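Local structure of type III restriction-modification enzyme EcoP15I Mod subunit (Escherichia coli, 4ZCF) at residues T76-D81 with Y510-D515; N111-K116 with W549-G554. The protein methylates one adenine in the asymmetric DNA site 5'-CAGCAG-3' using S-adenosyl-L-methionine, and works with the Res subunit in DNA restriction. All blocks are in the same frame, centred on the assembly; numbering follows the deposited sequence.

Contact 1: T76-D81 with Y510-D515; sequences TLLAED and YQLMPD
An antiparallel strand pair forms one margin of the Rossmann-like methyltransferase sheet: strand 76-80 is its outermost strand in this chain and joins strand 508-514, which runs parallel to strand 96-99 on its other flank. Leu77 and Met513 make one hydrogen-bonded pair, with Leu77 N to Met513 O at 2.9 Å and Met513 N to Leu77 O at 2.6 Å; the first bond lies in its acceptor's carbonyl plane, whereas Met513 N sits above the carbonyl plane of Leu77. Ala79 and Gln511 form the next hydrogen-bonded pair, both bonds nearly along the C=O axes. Leu78, Glu80, Tyr510 and Leu512 project from one face. There the Leu78 side chain, its CG anti to the backbone N (chi1 -163°), crosses Tyr510 at about a right angle and brings CD2 to 3.5 Å from Tyr510 CD1. Glu80 lies alongside the same ring, its CG 3.4 Å from Tyr510 CE1, while its carboxylate is held by Asn85 and Lys82. The Tyr510 side chain also touches Ile98, Leu557 and Thr547, so an alanine in its place removes the ring that Leu78 and Glu80 share and would probably loosen the packing of this face around Leu557 and Thr547. Leu512, on the same face, reaches Val105 of helix 102-113, and its CD2 meets Thr76 OG1, which is hydrogen-bonded to Glu104 and His108. On the opposite face, where Thr544 and Thr548 of helix 539-552 touch Ala79 and Leu77, the bent Met513 chain places CG 3.6 Å from Ala79 CB.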
loop_
_atom_site.group_PDB
_atom_site.type_symbol
_atom_site.label_atom_id
_atom_site.label_comp_id
_atom_site.label_asym_id
_atom_site.label_seq_id
_atom_site.Cartn_x
_atom_site.Cartn_y
_atom_site.Cartn_z
ATOM N N THR A 76 -8.628 27.554 -7.747
ATOM C CA THR A 76 -10.078 27.677 -7.842
ATOM C C THR A 76 -10.769 27.779 -6.485
ATOM O O THR A 76 -10.140 27.697 -5.427
ATOM C CB THR A 76 -10.636 26.429 -8.588
ATOM O OG1 THR A 76 -10.185 25.231 -7.948
ATOM C CG2 THR A 76 -10.289 26.389 -10.062
ATOM N N LEU A 77 -12.094 27.952 -6.533
ATOM C CA LEU A 77 -12.990 27.941 -5.390
ATOM C C LEU A 77 -14.063 26.860 -5.675
ATOM O O LEU A 77 -14.173 26.359 -6.795
ATOM C CB LEU A 77 -13.663 29.315 -5.169
ATOM C CG LEU A 77 -12.813 30.595 -5.093
ATOM C CD1 LEU A 77 -13.694 31.789 -4.764
ATOM C CD2 LEU A 77 -11.710 30.499 -4.024
ATOM N N LEU A 78 -14.878 26.556 -4.675
ATOM C CA LEU A 78 -15.964 25.597 -4.772
ATOM C C LEU A 78 -17.298 26.264 -4.423
ATOM O O LEU A 78 -17.361 27.132 -3.553
ATOM C CB LEU A 78 -15.719 24.379 -3.854
ATOM C CG LEU A 78 -16.566 23.132 -4.170
ATOM C CD1 LEU A 78 -15.966 22.343 -5.304
ATOM C CD2 LEU A 78 -16.772 22.287 -2.953
ATOM N N ALA A 79 -18.352 25.861 -5.127
ATOM C CA ALA A 79 -19.703 26.337 -4.902
ATOM C C ALA A 79 -20.659 25.211 -5.192
ATOM O O ALA A 79 -20.311 24.279 -5.914
ATOM C CB ALA A 79 -20.009 27.528 -5.788
ATOM N N GLU A 80 -21.869 25.317 -4.621
ATOM C CA GLU A 80 -22.992 24.391 -4.735
ATOM C C GLU A 80 -23.785 24.641 -5.980
ATOM O O GLU A 80 -23.802 25.760 -6.483
ATOM C CB GLU A 80 -23.993 24.688 -3.615
ATOM C CG GLU A 80 -23.571 24.336 -2.219
ATOM C CD GLU A 80 -24.749 24.406 -1.275
ATOM O OE1 GLU A 80 -25.491 23.403 -1.164
ATOM O OE2 GLU A 80 -24.957 25.488 -0.681
ATOM N N ASP A 81 -24.559 23.629 -6.402
ATOM C CA ASP A 81 -25.587 23.793 -7.423
ATOM C C ASP A 81 -26.795 24.008 -6.524
ATOM O O ASP A 81 -27.368 23.027 -6.032
ATOM C CB ASP A 81 -25.783 22.542 -8.303
ATOM C CG ASP A 81 -26.772 22.748 -9.442
ATOM O OD1 ASP A 81 -27.826 23.374 -9.213
ATOM O OD2 ASP A 81 -26.490 22.282 -10.557
ATOM N N TYR A 510 -21.714 19.968 -6.334
ATOM C CA TYR A 510 -20.692 20.969 -6.082
ATOM C C TYR A 510 -19.890 21.092 -7.345
ATOM O O TYR A 510 -19.837 20.136 -8.120
ATOM C CB TYR A 510 -19.791 20.554 -4.916
ATOM C CG TYR A 510 -20.432 20.823 -3.583
ATOM C CD1 TYR A 510 -20.306 22.059 -2.968
ATOM C CD2 TYR A 510 -21.242 19.872 -2.974
ATOM C CE1 TYR A 510 -20.927 22.326 -1.749
ATOM C CE2 TYR A 510 -21.887 20.135 -1.765
ATOM C CZ TYR A 510 -21.748 21.371 -1.170
ATOM O OH TYR A 510 -22.348 21.613 0.039
ATOM N N GLN A 511 -19.328 22.273 -7.590
ATOM C CA GLN A 511 -18.539 22.559 -8.789
ATOM C C GLN A 511 -17.387 23.526 -8.530
ATOM O O GLN A 511 -17.467 24.365 -7.632
ATOM C CB GLN A 511 -19.436 23.099 -9.916
ATOM C CG GLN A 511 -20.272 24.324 -9.531
ATOM C CD GLN A 511 -21.368 24.525 -10.526
ATOM O OE1 GLN A 511 -21.144 24.969 -11.659
ATOM N NE2 GLN A 511 -22.573 24.130 -10.146
ATOM N N LEU A 512 -16.323 23.412 -9.329
ATOM C CA LEU A 512 -15.191 24.327 -9.228
ATOM C C LEU A 512 -15.580 25.683 -9.836
ATOM O O LEU A 512 -16.241 25.727 -10.886
ATOM C CB LEU A 512 -13.942 23.778 -9.942
ATOM C CG LEU A 512 -13.204 22.615 -9.328
ATOM C CD1 LEU A 512 -12.078 22.206 -10.224
ATOM C CD2 LEU A 512 -12.703 22.932 -7.919
ATOM N N MET A 513 -15.154 26.784 -9.184
ATOM C CA MET A 513 -15.443 28.166 -9.647
ATOM C C MET A 513 -14.157 28.926 -9.866
ATOM O O MET A 513 -13.212 28.708 -9.094
ATOM C CB MET A 513 -16.279 28.954 -8.609
ATOM C CG MET A 513 -17.602 28.323 -8.278
ATOM S SD MET A 513 -18.806 28.333 -9.630
ATOM C CE MET A 513 -19.455 29.981 -9.478
ATOM N N PRO A 514 -14.125 29.880 -10.845
ATOM C CA PRO A 514 -12.913 30.716 -11.030
ATOM C C PRO A 514 -12.651 31.542 -9.777
ATOM O O PRO A 514 -13.626 31.935 -9.136
ATOM C CB PRO A 514 -13.262 31.604 -12.232
ATOM C CG PRO A 514 -14.730 31.549 -12.375
ATOM C CD PRO A 514 -15.171 30.224 -11.840
ATOM N N ASP A 515 -11.370 31.718 -9.366
ATOM C CA ASP A 515 -11.047 32.467 -8.134
ATOM C C ASP A 515 -11.140 33.988 -8.332
ATOM O O ASP A 515 -10.113 34.638 -8.531
ATOM C CB ASP A 515 -9.671 32.043 -7.564
ATOM C CG ASP A 515 -9.224 32.708 -6.260
ATOM O OD1 ASP A 515 -9.989 33.544 -5.711
ATOM O OD2 ASP A 515 -8.118 32.393 -5.789
#

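Contact 2: N111-K116 with W549-G554; sequences NAYAEK and WCLYDG
Asn111 overlaps Tyr552 with its amide nitrogen over one face of the ring, ND2 lying 3.5 Å from Tyr552 CD1 and the amide and ring planes 63° apart. It belongs to a junction of two helix ends: the last turn of helix 102-113 meets the C-terminus of helix 539-552, which closes in a Schellman motif at Gly554. The same ND2 donates a hydrogen bond to Tyr552 O at 2.8 Å, with the acceptor close to the amide plane and the donor on a carbonyl lone pair. One side chain thus grips a main-chain carbonyl in the final turn while its ND2 stands over that residue's own ring. Tyr552 CG stands anti to its backbone N (chi1 175°), so although the Tyr552 CB points away from residues 111-116, the two side chains run side by side, pointing the same way, and the steeply tilted amide puts ND2 over the ring face. Ala112 CB sits one residue further on, touching both Gly554 O and Leu551 CD1, each at 3.7 Å. The Leu551 methyl is also approached by Tyr113, whose ring meets CD1 with its edge; the hydroxyl beyond accepts a bond from Leu557 N. Gly554 adopts a positive phi of 100°, which by itself calls for glycine, because a CB would be jammed against the carbonyl O of Asp553. Its CA makes a CA-H...O contact with Asn111 O at 3.6 Å. Glu143 and Arg137 of a neighbouring chain, restriction endonuclease EcoP15I, pack on Asn111 and Tyr552, so the junction lies at a subunit interface. Past the end of helix 102-113, Lys116 folds back and NZ donates to Ala112 O at 2.9 Å, from above the carbonyl plane.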
loop_
_atom_site.group_PDB
_atom_site.type_symbol
_atom_site.label_atom_id
_atom_site.label_comp_id
_atom_site.label_asym_id
_atom_site.label_seq_id
_atom_site.Cartn_x
_atom_site.Cartn_y
_atom_site.Cartn_z
ATOM N N ASN A 111 -8.099 19.372 3.551
ATOM C CA ASN A 111 -8.350 19.933 4.885
ATOM C C ASN A 111 -9.504 19.299 5.597
ATOM O O ASN A 111 -9.490 19.267 6.826
ATOM C CB ASN A 111 -8.551 21.441 4.839
ATOM C CG ASN A 111 -7.365 22.217 4.330
ATOM O OD1 ASN A 111 -6.316 21.668 3.962
ATOM N ND2 ASN A 111 -7.523 23.530 4.290
ATOM N N ALA A 112 -10.511 18.799 4.853
ATOM C CA ALA A 112 -11.705 18.211 5.475
ATOM C C ALA A 112 -11.770 16.681 5.451
ATOM O O ALA A 112 -12.281 16.092 6.402
ATOM C CB ALA A 112 -12.976 18.820 4.866
ATOM N N TYR A 113 -11.243 16.056 4.371
ATOM C CA TYR A 113 -11.297 14.626 4.058
ATOM C C TYR A 113 -10.058 13.795 4.272
ATOM O O TYR A 113 -10.108 12.582 4.060
ATOM C CB TYR A 113 -11.909 14.388 2.664
ATOM C CG TYR A 113 -13.349 14.848 2.615
ATOM C CD1 TYR A 113 -14.382 14.004 3.003
ATOM C CD2 TYR A 113 -13.670 16.172 2.302
ATOM C CE1 TYR A 113 -15.705 14.440 3.006
ATOM C CE2 TYR A 113 -14.979 16.626 2.345
ATOM C CZ TYR A 113 -15.996 15.755 2.678
ATOM O OH TYR A 113 -17.298 16.190 2.661
ATOM N N ALA A 114 -8.932 14.383 4.572
ATOM C CA ALA A 114 -7.840 13.606 5.081
ATOM C C ALA A 114 -8.151 13.259 6.498
ATOM O O ALA A 114 -8.690 14.076 7.186
ATOM C CB ALA A 114 -6.584 14.419 5.005
ATOM N N GLU A 115 -7.769 12.096 6.992
ATOM C CA GLU A 115 -7.863 10.822 6.334
ATOM C C GLU A 115 -9.187 10.236 6.742
ATOM O O GLU A 115 -9.308 9.711 7.811
ATOM C CB GLU A 115 -6.769 9.917 6.902
ATOM C CG GLU A 115 -5.519 10.626 7.428
ATOM C CD GLU A 115 -4.616 9.788 8.316
ATOM O OE1 GLU A 115 -5.035 9.382 9.396
ATOM O OE2 GLU A 115 -3.452 9.572 7.965
ATOM N N LYS A 116 -10.182 10.315 5.881
ATOM C CA LYS A 116 -11.550 9.964 6.255
ATOM C C LYS A 116 -12.249 8.986 5.355
ATOM O O LYS A 116 -13.314 8.495 5.746
ATOM C CB LYS A 116 -12.414 11.237 6.393
ATOM C CG LYS A 116 -11.867 12.250 7.365
ATOM C CD LYS A 116 -12.872 12.665 8.406
ATOM C CE LYS A 116 -12.212 13.554 9.443
ATOM N NZ LYS A 116 -11.528 14.729 8.803
ATOM N N TRP A 549 -14.762 28.628 2.243
ATOM C CA TRP A 549 -14.261 28.884 3.584
ATOM C C TRP A 549 -14.607 27.776 4.541
ATOM O O TRP A 549 -13.748 27.386 5.309
ATOM C CB TRP A 549 -14.771 30.230 4.124
ATOM C CG TRP A 549 -14.119 31.448 3.536
ATOM C CD1 TRP A 549 -13.331 31.517 2.422
ATOM C CD2 TRP A 549 -14.259 32.788 4.012
ATOM N NE1 TRP A 549 -12.965 32.819 2.180
ATOM C CE2 TRP A 549 -13.550 33.627 3.122
ATOM C CE3 TRP A 549 -14.907 33.367 5.123
ATOM C CZ2 TRP A 549 -13.460 35.016 3.316
ATOM C CZ3 TRP A 549 -14.834 34.740 5.302
ATOM C CH2 TRP A 549 -14.102 35.547 4.420
ATOM N N CYS A 550 -15.853 27.259 4.506
ATOM C CA CYS A 550 -16.285 26.160 5.377
ATOM C C CYS A 550 -15.477 24.868 5.122
ATOM O O CYS A 550 -15.195 24.140 6.066
ATOM C CB CYS A 550 -17.784 25.915 5.227
ATOM S SG CYS A 550 -18.829 27.060 6.168
ATOM N N LEU A 551 -15.121 24.591 3.853
ATOM C CA LEU A 551 -14.375 23.398 3.431
ATOM C C LEU A 551 -12.913 23.551 3.829
ATOM O O LEU A 551 -12.376 22.695 4.546
ATOM C CB LEU A 551 -14.529 23.160 1.902
ATOM C CG LEU A 551 -13.934 21.860 1.294
ATOM C CD1 LEU A 551 -14.472 20.602 1.956
ATOM C CD2 LEU A 551 -14.061 21.853 -0.225
ATOM N N TYR A 552 -12.310 24.693 3.432
ATOM C CA TYR A 552 -10.947 25.088 3.776
ATOM C C TYR A 552 -10.728 24.992 5.295
ATOM O O TYR A 552 -9.693 24.507 5.727
ATOM C CB TYR A 552 -10.649 26.520 3.258
ATOM C CG TYR A 552 -9.292 27.030 3.697
ATOM C CD1 TYR A 552 -8.141 26.708 2.983
ATOM C CD2 TYR A 552 -9.146 27.754 4.880
ATOM C CE1 TYR A 552 -6.880 27.107 3.426
ATOM C CE2 TYR A 552 -7.892 28.140 5.339
ATOM C CZ TYR A 552 -6.764 27.841 4.593
ATOM O OH TYR A 552 -5.523 28.254 5.011
ATOM N N ASP A 553 -11.720 25.425 6.092
ATOM C CA ASP A 553 -11.705 25.407 7.554
ATOM C C ASP A 553 -11.807 24.013 8.165
ATOM O O ASP A 553 -11.720 23.890 9.384
ATOM C CB ASP A 553 -12.756 26.383 8.151
ATOM C CG ASP A 553 -12.337 27.853 8.147
ATOM O OD1 ASP A 553 -11.184 28.144 8.528
ATOM O OD2 ASP A 553 -13.184 28.711 7.837
ATOM N N GLY A 554 -12.002 22.990 7.325
ATOM C CA GLY A 554 -12.037 21.592 7.744
ATOM C C GLY A 554 -13.380 20.926 7.915
ATOM O O GLY A 554 -13.438 19.794 8.408
#

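Contacts 1 and 2 have centres 15 Å apart and touch through Leu78 CD2 and Leu551 CD2, 3.9 Å from each other. Strand 508-514 and helix 539-552 are consecutive elements, so the chain passes from the sheet margin at contact 1 into the helix that packs on it and ends at contact 2. Leu557 ties the two together, touching Leu78 and Tyr510 as well as Leu551. Helix 102-113 is shared: Val105 meets Leu512, and its last turn supplies contact 2. Neither lies at the DNA, whose nearest atoms are about 38 Å from contact 1 and about 21 Å from contact 2. Residues 111-116 lead into strand 117-122, just ahead of the predicted S-adenosylmethionine-binding residues 123-126.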